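Side-chain contacts in type IV pilus biogenesis factor PilY1 (Pseudomonas aeruginosa, PDB 3HX6), which primes type IV pilus assembly, stabilises the fibre, probably by opposing PilT-driven retraction, and takes part in host-cell adhesion and in twitching motility, which appears to need its calcium binding and release: residues Ser75-Ala80 against Trp151-Ile156; Gln133-Gly138 against Met448-Met453; Asp398-Ser403 against Phe438-Thr443. The protein carries 3 engineered substitutions. One frame throughout, in Å; residues are numbered along the deposited sequence.

Overall arrangement
All three contacts belong to the C-terminal beta-propeller domain of PilY1. Contact 1 sets helix 74-82 against strand 150-158 of a four-stranded antiparallel sheet near one side of the chain. Contact 3 lies across the chain's centre from it, about 45 Å apart, centre to centre, where strand 392-405 of a large mixed sheet meets the loop after strand 433-437. Contact 2, the most central, joins helix 130-137 to a later part of that same loop. Along the chain, contacts 1 and 2 interleave, whereas contact 3 follows contact 1 and falls between the two segments of contact 2. Leu449 and Phe438 pack together, so the loop that serves both contacts packs on itself, while contact 2 joins its later part to an early helix.

Contact 1 (Ser75-Ala80 against Trp151-Ile156); sequences STFAEA and WHTVLI
A chi1 of 177° swings the Phe77 ring away from its own backbone N and out from helix 74-82 to the start of strand 150-158. There the CB of Trp151 points at the helix, and chi1 sets CG beside the backbone N, which takes the indole off to the side. The CB of Trp151 lies over one face of the Phe77 ring, in a CH-pi contact 3.6 Å from the ring centroid and 18° off the normal. Its approach is offset toward the rim, 3.5 Å from Phe77 CD1. The Phe77 ring and the five-membered ring of Trp151 are oblique, their planes at 41°. Further along the phenyl, CE1 of Phe77 comes to 3.3 Å from the backbone O of Trp151. At the ring edge, in plane, Thr153 OG1 is 3.7 Å from Phe77 CZ. The strand belongs to a four-stranded antiparallel sheet of the beta-propeller domain, and the helix packs at its end, the axes of segments 75-80 and 151-156 coming within 9.4 Å. Arg84 and Asp144 both hydrogen-bond to Thr153 OG1, holding this hydroxyl beside the phenyl edge. The Trp151 indole has edge-to-face partners in Tyr74 and Phe146. Phe77 also touches Asp144 on the neighbouring strand 141-147, which extends its packing from strand 150-158 to the outermost strand of the sheet.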
loop_
_atom_site.group_PDB
_atom_site.type_symbol
_atom_site.label_atom_id
_atom_site.label_comp_id
_atom_site.label_asym_id
_atom_site.label_seq_id
_atom_site.Cartn_x
_atom_site.Cartn_y
_atom_site.Cartn_z
ATOM N N SER A 75 -10.687 17.132 0.700
ATOM C CA SER A 75 -10.534 16.375 1.939
ATOM C C SER A 75 -11.886 15.908 2.480
ATOM O O SER A 75 -12.008 14.776 2.942
ATOM C CB SER A 75 -9.815 17.206 3.004
ATOM O OG SER A 75 -10.629 18.280 3.433
ATOM N N THR A 76 -12.898 16.772 2.422
ATOM C CA THR A 76 -14.222 16.395 2.911
ATOM C C THR A 76 -14.867 15.383 1.965
ATOM O O THR A 76 -15.651 14.532 2.387
ATOM C CB THR A 76 -15.156 17.620 3.072
ATOM O OG1 THR A 76 -15.290 18.296 1.820
ATOM C CG2 THR A 76 -14.594 18.589 4.103
ATOM N N PHE A 77 -14.536 15.476 0.681
ATOM C CA PHE A 77 -15.070 14.538 -0.296
ATOM C C PHE A 77 -14.413 13.190 -0.051
ATOM O O PHE A 77 -15.073 12.157 -0.045
ATOM C CB PHE A 77 -14.743 14.985 -1.718
ATOM C CG PHE A 77 -15.212 14.021 -2.776
ATOM C CD1 PHE A 77 -16.546 13.986 -3.159
ATOM C CD2 PHE A 77 -14.318 13.145 -3.381
ATOM C CE1 PHE A 77 -16.984 13.095 -4.138
ATOM C CE2 PHE A 77 -14.746 12.252 -4.357
ATOM C CZ PHE A 77 -16.081 12.229 -4.733
ATOM N N ALA A 78 -13.100 13.211 0.137
ATOM C CA ALA A 78 -12.343 11.988 0.380
ATOM C C ALA A 78 -12.861 11.307 1.641
ATOM O O ALA A 78 -13.105 10.098 1.652
ATOM C CB ALA A 78 -10.858 12.310 0.525
ATOM N N GLU A 79 -13.038 12.092 2.700
ATOM C CA GLU A 79 -13.537 11.561 3.964
ATOM C C GLU A 79 -14.871 10.861 3.767
ATOM O O GLU A 79 -15.093 9.772 4.290
ATOM C CB GLU A 79 -13.699 12.686 4.988
ATOM C CG GLU A 79 -12.401 13.131 5.645
ATOM C CD GLU A 79 -11.764 12.033 6.476
ATOM O OE1 GLU A 79 -12.452 11.481 7.362
ATOM O OE2 GLU A 79 -10.576 11.725 6.246
ATOM N N ALA A 80 -15.759 11.496 3.011
ATOM C CA ALA A 80 -17.073 10.930 2.751
ATOM C C ALA A 80 -16.978 9.578 2.053
ATOM O O ALA A 80 -17.708 8.644 2.388
ATOM C CB ALA A 80 -17.892 11.891 1.908
ATOM N N TRP A 151 -17.183 17.873 -6.061
ATOM C CA TRP A 151 -16.481 16.692 -6.520
ATOM C C TRP A 151 -17.498 15.578 -6.701
ATOM O O TRP A 151 -18.465 15.488 -5.948
ATOM C CB TRP A 151 -15.418 16.266 -5.506
ATOM C CG TRP A 151 -14.213 17.132 -5.550
ATOM C CD1 TRP A 151 -13.931 18.190 -4.743
ATOM C CD2 TRP A 151 -13.143 17.045 -6.493
ATOM N NE1 TRP A 151 -12.748 18.774 -5.124
ATOM C CE2 TRP A 151 -12.242 18.091 -6.198
ATOM C CE3 TRP A 151 -12.859 16.186 -7.563
ATOM C CZ2 TRP A 151 -11.073 18.305 -6.935
ATOM C CZ3 TRP A 151 -11.691 16.399 -8.302
ATOM C CH2 TRP A 151 -10.816 17.451 -7.980
ATOM N N HIS A 152 -17.278 14.746 -7.712
ATOM C CA HIS A 152 -18.157 13.622 -8.015
ATOM C C HIS A 152 -17.263 12.501 -8.492
ATOM O O HIS A 152 -16.101 12.732 -8.847
ATOM C CB HIS A 152 -19.096 13.936 -9.185
ATOM C CG HIS A 152 -19.882 15.196 -9.024
ATOM N ND1 HIS A 152 -21.157 15.213 -8.502
ATOM C CD2 HIS A 152 -19.576 16.481 -9.320
ATOM C CE1 HIS A 152 -21.603 16.457 -8.485
ATOM N NE2 HIS A 152 -20.664 17.245 -8.975
ATOM N N THR A 153 -17.802 11.289 -8.492
ATOM C CA THR A 153 -17.078 10.150 -9.024
ATOM C C THR A 153 -17.924 9.841 -10.244
ATOM O O THR A 153 -19.138 9.636 -10.138
ATOM C CB THR A 153 -17.065 8.940 -8.082
ATOM O OG1 THR A 153 -16.347 9.268 -6.886
ATOM C CG2 THR A 153 -16.373 7.767 -8.765
ATOM N N VAL A 154 -17.299 9.849 -11.411
ATOM C CA VAL A 154 -18.036 9.600 -12.635
ATOM C C VAL A 154 -17.600 8.305 -13.301
ATOM O O VAL A 154 -16.535 7.769 -13.008
ATOM C CB VAL A 154 -17.850 10.772 -13.632
ATOM C CG1 VAL A 154 -16.409 10.800 -14.150
ATOM C CG2 VAL A 154 -18.822 10.638 -14.787
ATOM N N LEU A 155 -18.452 7.807 -14.188
ATOM C CA LEU A 155 -18.179 6.595 -14.938
ATOM C C LEU A 155 -18.499 6.918 -16.390
ATOM O O LEU A 155 -19.591 7.379 -16.702
ATOM C CB LEU A 155 -19.054 5.433 -14.437
ATOM C CG LEU A 155 -18.916 4.095 -15.174
ATOM C CD1 LEU A 155 -19.411 2.957 -14.294
ATOM C CD2 LEU A 155 -19.690 4.145 -16.481
ATOM N N ILE A 156 -17.528 6.709 -17.268
ATOM C CA ILE A 156 -17.727 6.972 -18.678
ATOM C C ILE A 156 -17.762 5.636 -19.418
ATOM O O ILE A 156 -16.840 4.831 -19.313
ATOM C CB ILE A 156 -16.606 7.883 -19.251
ATOM C CG1 ILE A 156 -16.667 9.270 -18.592
ATOM C CG2 ILE A 156 -16.802 8.080 -20.747
ATOM C CD1 ILE A 156 -16.269 9.302 -17.157
#

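Contact 2 (Gln133-Gly138 against Met448-Met453); sequences QFYVDG and MLIEDM
Tyr135 meets both Ile450 and Glu451 through one ring carbon, CD2. Ile450 CG1 approaches obliquely, 4.1 Å from Tyr135 CD2, as an apolar contact. Glu451 reaches the same carbon from the ring edge: its OE2 lies near the ring plane, 4.1 Å from Tyr135 CD2. The carboxylate stands almost perpendicular to the phenol ring, the planes 88° apart, and the two side chains run past each other in opposite directions. These distances describe a light van der Waals contact, with 100 Å² buried over both sides.

The torsions account for the meeting. Tyr135 has its CG opposite the backbone N (chi1 167°), carrying the ring out from the helix. Glu451 is bent at chi2 (-67°), which brings its carboxylate nearer the helix than its CB direction alone would suggest. Behind the first shell, Ile450 rests on Ile465 and Glu451 on Gln463, both of strand 459-466, while Tyr135 also packs on Thr329. Glu451 OE1 has a long, weak ion pair with Lys197, which may bias the carboxylate electrostatically. The helix under Tyr135 runs to Asp137, and Gly138 breaks it with positive phi. Across more than 300 residues of sequence, the contact fastens helix 130-137 to the loop leading into strand 454-456, an irregular connection between strands of the beta-propeller domain.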
loop_
_atom_site.group_PDB
_atom_site.type_symbol
_atom_site.label_atom_id
_atom_site.label_comp_id
_atom_site.label_asym_id
_atom_site.label_seq_id
_atom_site.Cartn_x
_atom_site.Cartn_y
_atom_site.Cartn_z
ATOM N N GLN A 133 -13.955 -11.193 -27.284
ATOM C CA GLN A 133 -15.204 -10.681 -26.736
ATOM C C GLN A 133 -14.899 -9.867 -25.487
ATOM O O GLN A 133 -15.546 -8.852 -25.213
ATOM C CB GLN A 133 -16.153 -11.829 -26.385
ATOM C CG GLN A 133 -17.559 -11.367 -26.027
ATOM C CD GLN A 133 -18.207 -10.564 -27.143
ATOM O OE1 GLN A 133 -18.305 -11.029 -28.280
ATOM N NE2 GLN A 133 -18.652 -9.352 -26.824
ATOM N N PHE A 134 -13.907 -10.316 -24.728
ATOM C CA PHE A 134 -13.525 -9.613 -23.517
ATOM C C PHE A 134 -13.106 -8.190 -23.879
ATOM O O PHE A 134 -13.491 -7.233 -23.205
ATOM C CB PHE A 134 -12.386 -10.349 -22.815
ATOM C CG PHE A 134 -11.971 -9.721 -21.517
ATOM C CD1 PHE A 134 -11.057 -8.676 -21.495
ATOM C CD2 PHE A 134 -12.510 -10.162 -20.313
ATOM C CE1 PHE A 134 -10.686 -8.078 -20.291
ATOM C CE2 PHE A 134 -12.145 -9.569 -19.106
ATOM C CZ PHE A 134 -11.231 -8.524 -19.097
ATOM N N TYR A 135 -12.329 -8.049 -24.949
ATOM C CA TYR A 135 -11.895 -6.726 -25.386
ATOM C C TYR A 135 -13.083 -5.907 -25.872
ATOM O O TYR A 135 -13.250 -4.754 -25.475
ATOM C CB TYR A 135 -10.857 -6.822 -26.509
ATOM C CG TYR A 135 -10.611 -5.496 -27.206
ATOM C CD1 TYR A 135 -11.125 -5.251 -28.480
ATOM C CD2 TYR A 135 -9.913 -4.464 -26.569
ATOM C CE1 TYR A 135 -10.955 -4.011 -29.104
ATOM C CE2 TYR A 135 -9.740 -3.217 -27.183
ATOM C CZ TYR A 135 -10.267 -3.002 -28.451
ATOM O OH TYR A 135 -10.123 -1.778 -29.060
ATOM N N VAL A 136 -13.908 -6.509 -26.728
ATOM C CA VAL A 136 -15.070 -5.822 -27.274
ATOM C C VAL A 136 -16.025 -5.307 -26.199
ATOM O O VAL A 136 -16.493 -4.178 -26.288
ATOM C CB VAL A 136 -15.859 -6.723 -28.246
ATOM C CG1 VAL A 136 -17.110 -5.998 -28.723
ATOM C CG2 VAL A 136 -14.987 -7.090 -29.435
ATOM N N ASP A 137 -16.327 -6.130 -25.197
ATOM C CA ASP A 137 -17.224 -5.697 -24.125
ATOM C C ASP A 137 -16.568 -4.535 -23.389
ATOM O O ASP A 137 -17.240 -3.635 -22.890
ATOM C CB ASP A 137 -17.502 -6.841 -23.145
ATOM C CG ASP A 137 -18.321 -7.957 -23.769
ATOM O OD1 ASP A 137 -19.125 -7.659 -24.676
ATOM O OD2 ASP A 137 -18.171 -9.126 -23.345
ATOM N N GLY A 138 -15.241 -4.574 -23.331
ATOM C CA GLY A 138 -14.483 -3.523 -22.687
ATOM C C GLY A 138 -14.751 -3.299 -21.214
ATOM O O GLY A 138 -15.271 -4.162 -20.508
ATOM N N MET A 448 0.271 -8.359 -30.522
ATOM C CA MET A 448 0.012 -6.931 -30.624
ATOM C C MET A 448 -0.334 -6.273 -29.299
ATOM O O MET A 448 -0.611 -6.945 -28.308
ATOM C CB MET A 448 -1.108 -6.682 -31.636
ATOM C CG MET A 448 -2.344 -7.513 -31.388
ATOM S SD MET A 448 -3.610 -7.263 -32.637
ATOM C CE MET A 448 -5.057 -7.318 -31.631
ATOM N N LEU A 449 -0.300 -4.944 -29.295
ATOM C CA LEU A 449 -0.625 -4.175 -28.104
ATOM C C LEU A 449 -1.999 -3.523 -28.235
ATOM O O LEU A 449 -2.218 -2.741 -29.162
ATOM C CB LEU A 449 0.400 -3.061 -27.888
ATOM C CG LEU A 449 0.173 -2.264 -26.600
ATOM C CD1 LEU A 449 0.712 -3.079 -25.446
ATOM C CD2 LEU A 449 0.862 -0.905 -26.651
ATOM N N ILE A 450 -2.930 -3.842 -27.342
ATOM C CA ILE A 450 -4.219 -3.162 -27.401
ATOM C C ILE A 450 -4.583 -2.552 -26.043
ATOM O O ILE A 450 -5.427 -1.669 -25.970
ATOM C CB ILE A 450 -5.388 -4.078 -27.904
ATOM C CG1 ILE A 450 -5.868 -5.012 -26.800
ATOM C CG2 ILE A 450 -4.954 -4.845 -29.153
ATOM C CD1 ILE A 450 -4.962 -6.157 -26.516
ATOM N N GLU A 451 -3.923 -3.009 -24.980
ATOM C CA GLU A 451 -4.174 -2.510 -23.619
ATOM C C GLU A 451 -3.192 -1.406 -23.233
ATOM O O GLU A 451 -2.036 -1.415 -23.664
ATOM C CB GLU A 451 -4.043 -3.646 -22.599
ATOM C CG GLU A 451 -5.054 -4.771 -22.768
ATOM C CD GLU A 451 -6.465 -4.322 -22.462
ATOM O OE1 GLU A 451 -6.692 -3.834 -21.335
ATOM O OE2 GLU A 451 -7.344 -4.454 -23.341
ATOM N N ASP A 452 -3.648 -0.464 -22.410
ATOM C CA ASP A 452 -2.789 0.625 -21.970
ATOM C C ASP A 452 -1.608 0.096 -21.164
ATOM O O ASP A 452 -1.666 -0.987 -20.580
ATOM C CB ASP A 452 -3.579 1.634 -21.137
ATOM C CG ASP A 452 -4.576 2.417 -21.969
ATOM O OD1 ASP A 452 -4.710 2.136 -23.186
ATOM O OD2 ASP A 452 -5.229 3.321 -21.404
ATOM N N MET A 453 -0.537 0.880 -21.138
ATOM C CA MET A 453 0.674 0.501 -20.441
ATOM C C MET A 453 0.859 1.309 -19.168
ATOM O O MET A 453 0.146 2.283 -18.925
ATOM C CB MET A 453 1.874 0.711 -21.358
ATOM C CG MET A 453 1.700 0.102 -22.739
ATOM S SD MET A 453 3.155 0.397 -23.764
ATOM C CE MET A 453 2.691 1.916 -24.588
#

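Contact 3 (Asp398-Ser403 against Phe438-Thr443); sequences DLQADS and FMVNGT
Val440 inserts its CG2 methyl against the backbone of Asp398-Gln400, at a classic beta bulge in strand 392-405, where Asp398 and Leu399 both face Ile414. Val440 itself begins a type I' beta turn that runs to Thr443. The closer side of the contact is this methyl against the peptide groups: Val440 CG2 is 3.9 Å from Leu399 N and 4.0 Å from Gln400 N. Its placement follows from chi1 (51°), which leaves CG2 anti to the backbone N while CG1 stands between the backbone N and the carbonyl carbon. The amide end of Gln400 is engaged elsewhere, OE1 accepting a hydrogen bond from Arg413 NE on the adjoining strand 408-415.

The other side is looser. Asp398 directs its CB away from the turn and hydrogen-bonds through OD1 to Thr396, and Leu399 likewise faces away, packing on Ile414 and Tyr510. Asn441 and Gly442 lie at the exposed end of the turn. The turn meets the bulged strand of the propeller domain on its Val440 side, where the side chains come together as Val440 CG2 lies 4.3 Å from Gln400 CB.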
loop_
_atom_site.group_PDB
_atom_site.type_symbol
_atom_site.label_atom_id
_atom_site.label_comp_id
_atom_site.label_asym_id
_atom_site.label_seq_id
_atom_site.Cartn_x
_atom_site.Cartn_y
_atom_site.Cartn_z
ATOM N N ASP A 398 14.897 -11.689 -28.083
ATOM C CA ASP A 398 15.841 -12.697 -28.541
ATOM C C ASP A 398 15.686 -14.119 -28.067
ATOM O O ASP A 398 16.311 -15.019 -28.622
ATOM C CB ASP A 398 17.260 -12.236 -28.221
ATOM C CG ASP A 398 17.588 -10.913 -28.862
ATOM O OD1 ASP A 398 16.994 -10.614 -29.918
ATOM O OD2 ASP A 398 18.434 -10.178 -28.320
ATOM N N LEU A 399 14.860 -14.341 -27.057
ATOM C CA LEU A 399 14.723 -15.687 -26.552
ATOM C C LEU A 399 13.449 -15.920 -25.760
ATOM O O LEU A 399 13.019 -15.073 -24.979
ATOM C CB LEU A 399 15.946 -16.004 -25.680
ATOM C CG LEU A 399 16.176 -17.377 -25.043
ATOM C CD1 LEU A 399 15.188 -17.629 -23.921
ATOM C CD2 LEU A 399 16.079 -18.444 -26.121
ATOM N N GLN A 400 12.834 -17.070 -26.007
ATOM C CA GLN A 400 11.659 -17.482 -25.269
ATOM C C GLN A 400 12.061 -18.825 -24.706
ATOM O O GLN A 400 12.588 -19.668 -25.429
ATOM C CB GLN A 400 10.434 -17.669 -26.155
ATOM C CG GLN A 400 9.245 -18.182 -25.347
ATOM C CD GLN A 400 7.964 -18.242 -26.144
ATOM O OE1 GLN A 400 7.562 -17.259 -26.760
ATOM N NE2 GLN A 400 7.307 -19.396 -26.125
ATOM N N ALA A 401 11.836 -19.023 -23.419
ATOM C CA ALA A 401 12.195 -20.287 -22.811
ATOM C C ALA A 401 11.342 -20.555 -21.596
ATOM O O ALA A 401 10.680 -19.658 -21.066
ATOM C CB ALA A 401 13.667 -20.282 -22.422
ATOM N N ASP A 402 11.349 -21.812 -21.182
ATOM C CA ASP A 402 10.625 -22.254 -20.009
ATOM C C ASP A 402 11.702 -22.415 -18.953
ATOM O O ASP A 402 12.738 -23.039 -19.197
ATOM C CB ASP A 402 9.940 -23.591 -20.284
ATOM C CG ASP A 402 8.625 -23.430 -21.018
ATOM O OD1 ASP A 402 8.500 -22.490 -21.829
ATOM O OD2 ASP A 402 7.712 -24.250 -20.788
ATOM N N SER A 403 11.471 -21.834 -17.786
ATOM C CA SER A 403 12.436 -21.917 -16.710
ATOM C C SER A 403 11.697 -21.933 -15.381
ATOM O O SER A 403 10.477 -21.785 -15.334
ATOM C CB SER A 403 13.387 -20.720 -16.773
ATOM O OG SER A 403 14.364 -20.784 -15.751
ATOM N N PHE A 438 7.081 -6.883 -31.912
ATOM C CA PHE A 438 6.559 -7.940 -31.062
ATOM C C PHE A 438 6.704 -9.286 -31.764
ATOM O O PHE A 438 5.789 -9.761 -32.442
ATOM C CB PHE A 438 5.095 -7.667 -30.719
ATOM C CG PHE A 438 4.908 -6.512 -29.774
ATOM C CD1 PHE A 438 5.484 -6.534 -28.509
ATOM C CD2 PHE A 438 4.165 -5.405 -30.151
ATOM C CE1 PHE A 438 5.322 -5.466 -27.630
ATOM C CE2 PHE A 438 3.996 -4.328 -29.281
ATOM C CZ PHE A 438 4.576 -4.361 -28.017
ATOM N N MET A 439 7.880 -9.877 -31.604
ATOM C CA MET A 439 8.194 -11.161 -32.208
ATOM C C MET A 439 9.510 -11.647 -31.626
ATOM O O MET A 439 10.433 -10.857 -31.403
ATOM C CB MET A 439 8.326 -11.016 -33.732
ATOM C CG MET A 439 9.489 -10.129 -34.190
ATOM S SD MET A 439 9.474 -9.836 -35.974
ATOM C CE MET A 439 10.974 -8.820 -36.208
ATOM N N VAL A 440 9.599 -12.943 -31.365
ATOM C CA VAL A 440 10.828 -13.495 -30.825
ATOM C C VAL A 440 11.669 -14.042 -31.977
ATOM O O VAL A 440 11.324 -15.040 -32.591
ATOM C CB VAL A 440 10.536 -14.605 -29.798
ATOM C CG1 VAL A 440 9.582 -15.618 -30.388
ATOM C CG2 VAL A 440 11.830 -15.274 -29.380
ATOM N N ASN A 441 12.771 -13.365 -32.268
ATOM C CA ASN A 441 13.663 -13.755 -33.355
ATOM C C ASN A 441 12.937 -13.831 -34.696
ATOM O O ASN A 441 13.048 -14.818 -35.423
ATOM C CB ASN A 441 14.331 -15.103 -33.069
ATOM C CG ASN A 441 15.618 -15.289 -33.862
ATOM O OD1 ASN A 441 15.876 -14.561 -34.822
ATOM N ND2 ASN A 441 16.426 -16.265 -33.468
ATOM N N GLY A 442 12.177 -12.786 -35.006
ATOM C CA GLY A 442 11.467 -12.725 -36.270
ATOM C C GLY A 442 10.240 -13.593 -36.491
ATOM O O GLY A 442 9.573 -13.430 -37.514
ATOM N N THR A 443 9.915 -14.504 -35.575
ATOM C CA THR A 443 8.735 -15.333 -35.798
ATOM C C THR A 443 7.443 -14.557 -35.560
ATOM O O THR A 443 7.117 -14.158 -34.435
ATOM C CB THR A 443 8.771 -16.644 -34.958
ATOM O OG1 THR A 443 7.443 -17.038 -34.598
ATOM C CG2 THR A 443 9.599 -16.478 -33.753
#